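Local coordinates for RahU protein (Pseudomonas aeruginosa PAO1, PDB 6ZC2) that is an aegerolysin that interacts with the membrane sphingolipid ceramide phosphorylethanolamine and probably binds glycolipids, at residues Ala2-Val12 against Pro57-Ala68; Ser108-Ser116 against Val128-Ser136. All coordinates share one frame; numbering follows the deposited sequence. Where two conformers were deposited one is given.

Interaction 1 (Ala2-Val12 against Pro57-Ala68). With EDO (1,2-ethanediol), chain G; EDO (1,2-ethanediol), chain C.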
loop_
_atom_site.group_PDB
_atom_site.type_symbol
_atom_site.label_atom_id
_atom_site.label_comp_id
_atom_site.label_asym_id
_atom_site.label_seq_id
_atom_site.Cartn_x
_atom_site.Cartn_y
_atom_site.Cartn_z
ATOM N N ALA A 2 -5.154 2.453 -16.940
ATOM C CA ALA A 2 -3.931 2.748 -17.670
ATOM C C ALA A 2 -2.774 2.891 -16.690
ATOM O O ALA A 2 -2.977 2.936 -15.476
ATOM C CB ALA A 2 -4.099 4.016 -18.488
ATOM N N TYR A 3 -1.553 2.950 -17.227
ATOM C CA TYR A 3 -0.378 3.167 -16.394
ATOM C C TYR A 3 -0.429 4.504 -15.651
ATOM O O TYR A 3 0.207 4.640 -14.599
ATOM C CB TYR A 3 0.881 3.089 -17.264
ATOM C CG TYR A 3 1.395 1.682 -17.553
ATOM C CD1 TYR A 3 0.706 0.545 -17.125
ATOM C CD2 TYR A 3 2.585 1.499 -18.253
ATOM C CE1 TYR A 3 1.196 -0.731 -17.388
ATOM C CE2 TYR A 3 3.087 0.229 -18.512
ATOM C CZ TYR A 3 2.387 -0.882 -18.076
ATOM O OH TYR A 3 2.868 -2.155 -18.323
ATOM N N ALA A 4 -1.178 5.487 -16.164
ATOM C CA ALA A 4 -1.225 6.807 -15.540
ATOM C C ALA A 4 -1.930 6.804 -14.188
ATOM O O ALA A 4 -1.751 7.748 -13.408
ATOM C CB ALA A 4 -1.877 7.822 -16.482
ATOM N N GLU A 5 -2.737 5.787 -13.895
ATOM C CA GLU A 5 -3.323 5.623 -12.568
ATOM C C GLU A 5 -2.398 4.708 -11.771
ATOM O O GLU A 5 -2.262 3.527 -12.101
ATOM C CB GLU A 5 -4.724 5.022 -12.681
ATOM C CG GLU A 5 -5.740 5.940 -13.372
ATOM C CD GLU A 5 -5.653 5.897 -14.891
ATOM O OE1 GLU A 5 -5.491 4.785 -15.438
ATOM O OE2 GLU A 5 -5.757 6.966 -15.534
ATOM N N TRP A 6 -1.745 5.251 -10.741
ATOM C CA TRP A 6 -0.787 4.470 -9.970
ATOM C C TRP A 6 -0.673 5.006 -8.548
ATOM O O TRP A 6 -0.939 6.185 -8.276
ATOM C CB TRP A 6 0.598 4.425 -10.644
ATOM C CG TRP A 6 1.312 5.765 -10.705
ATOM C CD1 TRP A 6 1.133 6.746 -11.645
ATOM C CD2 TRP A 6 2.314 6.262 -9.799
ATOM N NE1 TRP A 6 1.950 7.817 -11.380
ATOM C CE2 TRP A 6 2.680 7.550 -10.251
ATOM C CE3 TRP A 6 2.931 5.749 -8.652
ATOM C CZ2 TRP A 6 3.643 8.326 -9.603
ATOM C CZ3 TRP A 6 3.885 6.527 -8.004
ATOM C CH2 TRP A 6 4.235 7.801 -8.487
ATOM N N ILE A 7 -0.258 4.103 -7.648
ATOM C CA ILE A 7 0.092 4.401 -6.264
ATOM C C ILE A 7 1.384 3.654 -5.952
ATOM O O ILE A 7 1.633 2.567 -6.479
ATOM C CB ILE A 7 -1.043 3.974 -5.288
ATOM C CG1 ILE A 7 -0.749 4.426 -3.846
ATOM C CG2 ILE A 7 -1.272 2.457 -5.351
ATOM C CD1 ILE A 7 -1.866 4.130 -2.859
ATOM N N ALA A 8 2.215 4.237 -5.092
ATOM C CA ALA A 8 3.381 3.541 -4.560
ATOM C C ALA A 8 3.438 3.832 -3.069
ATOM O O ALA A 8 3.514 4.999 -2.671
ATOM C CB ALA A 8 4.670 3.976 -5.271
ATOM N N VAL A 9 3.383 2.778 -2.252
ATOM C CA VAL A 9 3.310 2.898 -0.798
ATOM C C VAL A 9 4.671 2.555 -0.206
ATOM O O VAL A 9 5.144 1.418 -0.337
ATOM C CB VAL A 9 2.214 1.994 -0.215
ATOM C CG1 VAL A 9 2.066 2.251 1.273
ATOM C CG2 VAL A 9 0.891 2.199 -0.961
ATOM N N LYS A 10 5.296 3.528 0.460
ATOM C CA LYS A 10 6.573 3.321 1.146
ATOM C C LYS A 10 6.270 2.801 2.548
ATOM O O LYS A 10 5.704 3.527 3.372
ATOM C CB LYS A 10 7.356 4.631 1.212
ATOM C CG LYS A 10 8.719 4.496 1.872
ATOM C CD LYS A 10 9.451 5.834 1.942
ATOM C CE LYS A 10 10.724 5.719 2.765
ATOM N NZ LYS A 10 11.628 6.895 2.562
ATOM N N VAL A 11 6.627 1.548 2.821
ATOM C CA VAL A 11 6.357 0.912 4.110
ATOM C C VAL A 11 7.542 1.178 5.036
ATOM O O VAL A 11 8.646 0.666 4.813
ATOM C CB VAL A 11 6.094 -0.591 3.947
ATOM C CG1 VAL A 11 5.824 -1.237 5.298
ATOM C CG2 VAL A 11 4.928 -0.818 2.989
ATOM N N VAL A 12 7.313 1.996 6.065
ATOM C CA VAL A 12 8.329 2.411 7.032
ATOM C C VAL A 12 8.011 1.727 8.360
ATOM O O VAL A 12 6.991 2.018 8.995
ATOM C CB VAL A 12 8.369 3.941 7.189
ATOM C CG1 VAL A 12 9.386 4.350 8.255
ATOM C CG2 VAL A 12 8.669 4.613 5.843
ATOM N N PRO A 57 13.110 0.739 4.468
ATOM C CA PRO A 57 11.779 0.746 3.843
ATOM C C PRO A 57 11.761 0.055 2.487
ATOM O O PRO A 57 12.740 0.080 1.735
ATOM C CB PRO A 57 11.461 2.240 3.697
ATOM C CG PRO A 57 12.235 2.880 4.797
ATOM C CD PRO A 57 13.514 2.080 4.929
ATOM N N GLN A 58 10.616 -0.563 2.183
ATOM C CA GLN A 58 10.339 -1.159 0.883
ATOM C C GLN A 58 9.038 -0.576 0.345
ATOM O O GLN A 58 8.193 -0.102 1.107
ATOM C CB GLN A 58 10.233 -2.692 0.970
ATOM C CG GLN A 58 11.543 -3.388 1.298
ATOM C CD GLN A 58 11.384 -4.889 1.401
ATOM O OE1 GLN A 58 10.852 -5.531 0.492
ATOM N NE2 GLN A 58 11.823 -5.458 2.516
ATOM N N TRP A 59 8.869 -0.635 -0.976
ATOM C CA TRP A 59 7.723 -0.038 -1.651
ATOM C C TRP A 59 6.802 -1.102 -2.246
ATOM O O TRP A 59 7.264 -2.071 -2.856
ATOM C CB TRP A 59 8.195 0.890 -2.771
ATOM C CG TRP A 59 8.912 2.119 -2.301
ATOM C CD1 TRP A 59 10.197 2.199 -1.826
ATOM C CD2 TRP A 59 8.390 3.453 -2.275
ATOM N NE1 TRP A 59 10.503 3.500 -1.510
ATOM C CE2 TRP A 59 9.414 4.290 -1.781
ATOM C CE3 TRP A 59 7.157 4.021 -2.624
ATOM C CZ2 TRP A 59 9.250 5.673 -1.643
ATOM C CZ3 TRP A 59 6.990 5.391 -2.476
ATOM C CH2 TRP A 59 8.034 6.203 -1.993
ATOM N N ILE A 60 5.495 -0.897 -2.080
ATOM C CA ILE A 60 4.458 -1.695 -2.736
ATOM C C ILE A 60 3.758 -0.778 -3.728
ATOM O O ILE A 60 3.139 0.217 -3.329
ATOM C CB ILE A 60 3.467 -2.265 -1.712
ATOM C CG1 ILE A 60 4.204 -3.187 -0.736
ATOM C CG2 ILE A 60 2.341 -3.007 -2.411
ATOM C CD1 ILE A 60 3.396 -3.566 0.471
ATOM N N ALA A 61 3.856 -1.100 -5.018
ATOM C CA ALA A 61 3.367 -0.220 -6.071
ATOM C C ALA A 61 2.345 -0.945 -6.936
ATOM O O ALA A 61 2.483 -2.145 -7.215
ATOM C CB ALA A 61 4.518 0.302 -6.944
ATOM N N SER A 62 1.321 -0.206 -7.366
ATOM C CA SER A 62 0.265 -0.763 -8.196
ATOM C C SER A 62 -0.189 0.282 -9.207
ATOM O O SER A 62 -0.228 1.477 -8.899
ATOM C CB SER A 62 -0.925 -1.207 -7.329
ATOM O OG SER A 62 -1.977 -1.765 -8.100
ATOM N N CYS A 63 -0.519 -0.170 -10.417
ATOM C CA CYS A 63 -1.007 0.725 -11.458
ATOM C C CYS A 63 -2.121 0.034 -12.232
ATOM O O CYS A 63 -2.324 -1.179 -12.126
ATOM C CB CYS A 63 0.115 1.193 -12.399
ATOM S SG CYS A 63 0.892 -0.126 -13.376
ATOM N N GLY A 64 -2.856 0.822 -13.014
ATOM C CA GLY A 64 -3.826 0.239 -13.914
ATOM C C GLY A 64 -3.160 -0.592 -14.993
ATOM O O GLY A 64 -1.989 -0.404 -15.332
ATOM N N ARG A 65 -3.914 -1.542 -15.541
ATOM C CA ARG A 65 -3.369 -2.339 -16.631
ATOM C C ARG A 65 -3.167 -1.463 -17.864
ATOM O O ARG A 65 -3.882 -0.480 -18.082
ATOM C CB ARG A 65 -4.252 -3.558 -16.916
ATOM C CG ARG A 65 -4.264 -4.550 -15.743
ATOM C CD ARG A 65 -4.360 -6.019 -16.171
ATOM N NE ARG A 65 -4.085 -6.944 -15.068
ATOM C CZ ARG A 65 -2.886 -7.458 -14.795
ATOM N NH1 ARG A 65 -2.734 -8.288 -13.771
ATOM N NH2 ARG A 65 -1.836 -7.142 -15.543
ATOM N N GLU A 66 -2.158 -1.811 -18.661
ATOM C CA GLU A 66 -1.718 -0.917 -19.724
ATOM C C GLU A 66 -2.842 -0.672 -20.728
ATOM O O GLU A 66 -3.504 -1.609 -21.183
ATOM C CB GLU A 66 -0.494 -1.497 -20.430
ATOM C CG GLU A 66 0.187 -0.452 -21.282
ATOM C CD GLU A 66 1.561 -0.852 -21.792
ATOM O OE1 GLU A 66 1.841 -2.064 -21.907
ATOM O OE2 GLU A 66 2.358 0.065 -22.097
ATOM N N ASN A 67 -3.065 0.603 -21.057
ATOM C CA ASN A 67 -4.069 1.046 -22.023
ATOM C C ASN A 67 -5.504 0.699 -21.629
ATOM O O ASN A 67 -6.410 0.804 -22.465
ATOM C CB ASN A 67 -3.753 0.573 -23.445
ATOM C CG ASN A 67 -2.536 1.260 -24.007
ATOM O OD1 ASN A 67 -2.416 2.481 -23.921
ATOM N ND2 ASN A 67 -1.616 0.486 -24.570
ATOM N N ALA A 68 -5.746 0.299 -20.385
ATOM C CA ALA A 68 -7.092 -0.028 -19.938
ATOM C C ALA A 68 -7.802 1.217 -19.416
ATOM O O ALA A 68 -7.184 2.108 -18.827
ATOM C CB ALA A 68 -7.041 -1.092 -18.840
HETATM C C1 EDO G . 12.753 -0.329 -3.124
HETATM O O1 EDO G . 11.777 0.026 -4.112
HETATM C C2 EDO G . 12.530 -1.772 -2.691
HETATM O O2 EDO G . 11.195 -1.918 -2.193
HETATM C C1 EDO C . 6.613 -5.259 -4.591
HETATM O O1 EDO C . 7.661 -5.105 -5.559
HETATM C C2 EDO C . 5.297 -4.847 -5.229
HETATM O O2 EDO C . 5.327 -3.457 -5.558
HETATM O O HOH W 1 -1.129 2.749 -20.192
#
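Ile-7, Val-9 and Val-11 bond through their backbones to Ser-62, Ile-60 and Gln-58, making strands 6-12 and 58-63 an antiparallel pair whose short axes lie 165° apart. Ile-7 and Val-9 each give and receive a bond, with Val-9 N to Ile-60 O at 2.8 Å; Gly-64 N to Glu-5 O prolongs the ladder past the strand end. Beyond it the N-terminus folds back as a type I turn, and Ala-2 N reaches both Ala-68 O (2.8 Å) and the carboxylate OE1 of Glu-5. One water accepts from Tyr-3 N and Asn-67 N, tying this turn to the type II turn 65-68. On the other edge of strand 58-63, Trp-59 N and Ala-61 N each bond to a 1,2-ethanediol, probably from the crystallisation liquor.

Flat groups carry much of the side-chain contact. With CG opposite its backbone N (chi1 -178°) and the rest extended, Lys-10 runs across Trp-59, its CB over the six-membered ring, 3.5 Å from the centroid, while CE goes on to Pro-57 CB at 3.7 Å. Ala-8 CB touches the same indole at CE3. On Tyr-3, Glu-66 lays CG over the ring centre and stacks its carboxylate 10° from the ring plane; Gly-64 O lies at the ring edge, and Cys-63 SG approaches obliquely, 3.8 Å from Tyr-3 CD1. Tyr-3 OH bonds to Asp-39 and Lys-31.

On the buried face Val-11 CG2 meets Ile-60 CD1 (4.0 Å), and Ile-7 and Val-9 touch Trp-90 and Phe-88. The pair thus forms the middle of one sheet of the aegerolysin beta-sandwich, its inner face packed on the second.

Interaction 2 (Ser108-Ser116 against Val128-Ser136)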
loop_
_atom_site.group_PDB
_atom_site.type_symbol
_atom_site.label_atom_id
_atom_site.label_comp_id
_atom_site.label_asym_id
_atom_site.label_seq_id
_atom_site.Cartn_x
_atom_site.Cartn_y
_atom_site.Cartn_z
ATOM N N SER A 108 -6.316 -2.716 16.088
ATOM C CA SER A 108 -6.531 -2.349 17.482
ATOM C C SER A 108 -5.646 -1.146 17.763
ATOM O O SER A 108 -4.830 -0.749 16.927
ATOM C CB SER A 108 -6.156 -3.493 18.432
ATOM O OG SER A 108 -4.745 -3.588 18.547
ATOM N N ALA A 109 -5.790 -0.591 18.965
ATOM C CA ALA A 109 -4.956 0.542 19.346
ATOM C C ALA A 109 -3.518 0.148 19.668
ATOM O O ALA A 109 -2.714 1.028 19.997
ATOM C CB ALA A 109 -5.579 1.286 20.525
ATOM N N ASP A 110 -3.168 -1.139 19.579
ATOM C CA ASP A 110 -1.787 -1.541 19.805
ATOM C C ASP A 110 -0.862 -1.141 18.659
ATOM O O ASP A 110 0.359 -1.125 18.850
ATOM C CB ASP A 110 -1.704 -3.056 20.019
ATOM C CG ASP A 110 -2.324 -3.504 21.337
ATOM O OD1 ASP A 110 -2.440 -2.675 22.265
ATOM O OD2 ASP A 110 -2.690 -4.696 21.445
ATOM N N TYR A 111 -1.405 -0.832 17.478
ATOM C CA TYR A 111 -0.597 -0.465 16.322
ATOM C C TYR A 111 -1.229 0.728 15.628
ATOM O O TYR A 111 -2.455 0.879 15.625
ATOM C CB TYR A 111 -0.487 -1.614 15.301
ATOM C CG TYR A 111 0.087 -2.876 15.892
ATOM C CD1 TYR A 111 1.463 -3.054 15.998
ATOM C CD2 TYR A 111 -0.744 -3.886 16.360
ATOM C CE1 TYR A 111 1.998 -4.211 16.551
ATOM C CE2 TYR A 111 -0.223 -5.050 16.919
ATOM C CZ TYR A 111 1.146 -5.209 17.009
ATOM O OH TYR A 111 1.645 -6.370 17.566
ATOM N N ALA A 112 -0.384 1.558 15.016
ATOM C CA ALA A 112 -0.839 2.660 14.180
ATOM C C ALA A 112 -0.046 2.689 12.881
ATOM O O ALA A 112 1.131 2.313 12.841
ATOM C CB ALA A 112 -0.703 4.020 14.888
ATOM N N GLY A 113 -0.717 3.136 11.821
ATOM C CA GLY A 113 -0.108 3.359 10.526
ATOM C C GLY A 113 -0.487 4.739 10.036
ATOM O O GLY A 113 -1.623 4.960 9.605
ATOM N N ILE A 114 0.449 5.680 10.136
ATOM C CA ILE A 114 0.204 7.080 9.807
ATOM C C ILE A 114 0.642 7.316 8.368
ATOM O O ILE A 114 1.750 6.924 7.974
ATOM C CB ILE A 114 0.956 8.006 10.781
ATOM C CG1 ILE A 114 0.546 7.723 12.236
ATOM C CG2 ILE A 114 0.738 9.477 10.413
ATOM C CD1 ILE A 114 -0.945 7.850 12.517
ATOM N N THR A 115 -0.225 7.943 7.576
ATOM C CA THR A 115 0.052 8.167 6.165
ATOM C C THR A 115 0.435 9.619 5.903
ATOM O O THR A 115 -0.040 10.540 6.571
ATOM C CB THR A 115 -1.160 7.811 5.299
ATOM O OG1 THR A 115 -2.268 8.637 5.676
ATOM C CG2 THR A 115 -1.543 6.356 5.467
ATOM N N SER A 116 1.304 9.810 4.913
ATOM C CA SER A 116 1.655 11.139 4.438
ATOM C C SER A 116 1.814 11.099 2.927
ATOM O O SER A 116 2.211 10.085 2.349
ATOM C CB SER A 116 2.927 11.683 5.106
ATOM O OG SER A 116 4.042 10.851 4.847
ATOM N N VAL A 128 2.796 7.509 -1.398
ATOM C CA VAL A 128 2.243 7.648 -0.054
ATOM C C VAL A 128 3.191 6.933 0.898
ATOM O O VAL A 128 3.593 5.797 0.631
ATOM C CB VAL A 128 0.841 7.009 0.039
ATOM C CG1 VAL A 128 0.326 7.026 1.481
ATOM C CG2 VAL A 128 -0.133 7.703 -0.895
ATOM N N THR A 129 3.548 7.581 2.004
ATOM C CA THR A 129 4.373 6.948 3.028
ATOM C C THR A 129 3.482 6.413 4.146
ATOM O O THR A 129 2.569 7.106 4.602
ATOM C CB THR A 129 5.408 7.934 3.586
ATOM O OG1 THR A 129 6.254 8.387 2.522
ATOM C CG2 THR A 129 6.273 7.274 4.652
ATOM N N LEU A 130 3.733 5.169 4.567
ATOM C CA LEU A 130 2.978 4.493 5.621
ATOM C C LEU A 130 3.951 4.172 6.755
ATOM O O LEU A 130 4.812 3.299 6.609
ATOM C CB LEU A 130 2.337 3.210 5.077
ATOM C CG LEU A 130 1.612 2.318 6.084
ATOM C CD1 LEU A 130 0.440 3.047 6.735
ATOM C CD2 LEU A 130 1.147 1.031 5.410
ATOM N N THR A 131 3.836 4.885 7.875
ATOM C CA THR A 131 4.758 4.722 8.997
ATOM C C THR A 131 4.075 3.923 10.106
ATOM O O THR A 131 3.061 4.363 10.667
ATOM C CB THR A 131 5.248 6.085 9.494
ATOM O OG1 THR A 131 5.890 6.781 8.413
ATOM C CG2 THR A 131 6.242 5.920 10.629
ATOM N N LEU A 132 4.632 2.748 10.416
ATOM C CA LEU A 132 3.997 1.745 11.268
ATOM C C LEU A 132 4.734 1.612 12.593
ATOM O O LEU A 132 5.958 1.429 12.609
ATOM C CB LEU A 132 4.017 0.384 10.566
ATOM C CG LEU A 132 3.248 0.286 9.252
ATOM C CD1 LEU A 132 3.676 -0.945 8.442
ATOM C CD2 LEU A 132 1.749 0.251 9.509
ATOM N N GLY A 133 3.980 1.636 13.697
ATOM C CA GLY A 133 4.561 1.447 15.012
ATOM C C GLY A 133 3.631 0.735 15.976
ATOM O O GLY A 133 2.442 0.527 15.703
ATOM N N ARG A 134 4.211 0.347 17.116
ATOM C CA ARG A 134 3.498 -0.283 18.219
ATOM C C ARG A 134 3.346 0.735 19.343
ATOM O O ARG A 134 4.298 1.447 19.676
ATOM C CB ARG A 134 4.282 -1.500 18.727
ATOM C CG ARG A 134 3.787 -2.085 20.047
ATOM C CD ARG A 134 2.906 -3.307 19.823
ATOM N NE ARG A 134 2.542 -3.979 21.070
ATOM C CZ ARG A 134 3.153 -5.059 21.551
ATOM N NH1 ARG A 134 2.746 -5.599 22.693
ATOM N NH2 ARG A 134 4.170 -5.602 20.893
ATOM N N PHE A 135 2.146 0.803 19.933
ATOM C CA PHE A 135 1.796 1.883 20.847
ATOM C C PHE A 135 1.105 1.372 22.104
ATOM O O PHE A 135 0.508 0.291 22.123
ATOM C CB PHE A 135 0.887 2.912 20.139
ATOM C CG PHE A 135 1.591 3.667 19.050
ATOM C CD1 PHE A 135 1.726 3.123 17.775
ATOM C CD2 PHE A 135 2.181 4.893 19.318
ATOM C CE1 PHE A 135 2.415 3.799 16.788
ATOM C CE2 PHE A 135 2.871 5.571 18.333
ATOM C CZ PHE A 135 2.992 5.020 17.067
ATOM N N SER A 136 1.201 2.186 23.161
ATOM C CA SER A 136 0.515 1.956 24.426
ATOM C C SER A 136 -0.161 3.248 24.862
ATOM O O SER A 136 0.313 4.349 24.565
ATOM C CB SER A 136 1.477 1.486 25.537
ATOM O OG SER A 136 2.035 0.219 25.237
HETATM O O HOH W 2 -2.546 0.083 22.998
HETATM O O HOH W 3 4.063 8.443 7.228
HETATM O O HOH W 4 4.979 10.120 0.340
#
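A beta hairpin joins strand 111-116 to strand 126-134, and its antiparallel ladder pairs Ala-112 with Gly-133, Ile-114 with Thr-131 and Ser-116 with Thr-129, each through two backbone hydrogen bonds. Thr-131 N to Ile-114 O is the straightest, 2.9 Å with 175° at the hydrogen. At the end far from the hairpin loop, Phe-135 N bonds to Asp-110 O at 2.8 Å, from well above the carbonyl plane. Just before the strand, Ser-108 OG accepts from Asp-110 N, an ST turn.

Tyr-111 and Arg-134 meet aslant. In one of the arginine's two conformers, CD comes within 3.5 Å of Tyr-111 CE1 and a bend at chi2 (99°) turns the chain past the ring; the guanidinium orientation is therefore tentative. The tyrosine hydroxyl bonds to Asp-80. Phe-135 CE1 packs 3.7 Å from Ala-112 CB on the other face. Gly-113 has no side chain, and Leu-130 CD1 and Leu-132 CD2 both close over its inner face, each 3.8 Å from its CA. Along the face carrying Ile-114 and Thr-131, a water donates to Ile-114 O and also bonds to Thr-131 OG1 (2.7 Å).

Strand 111-116 is outermost in the six-stranded sheet, while 126-134 continues the sheet by pairing with strand 6-13. Leu-130 and Leu-132 point inward onto Phe-104 of strand 101-106, and Tyr-111 and Leu-132 meet Met-85 of strand 83-92.

How the interactions relate
Both segments of interaction 1 precede those of interaction 2 in sequence; the two centres are 21 Å apart, with the middle of the molecule between them. Both belong to the six-stranded mixed sheet, in which strands 58-63, 6-13, 126-134 and 111-116 follow one another. The seam between the two contacts is the parallel pairing of 6-13 with 126-134: Lys-10 O to Leu-130 N and Lys-10 N to Val-128 O, both 2.8 Å, are probable hydrogen bonds, and Val-11 packs on Leu-132. The N-terminal strand therefore sits between partners from the middle and the end of the sequence, uniting distant parts of the aegerolysin chain in one layer of the sandwich.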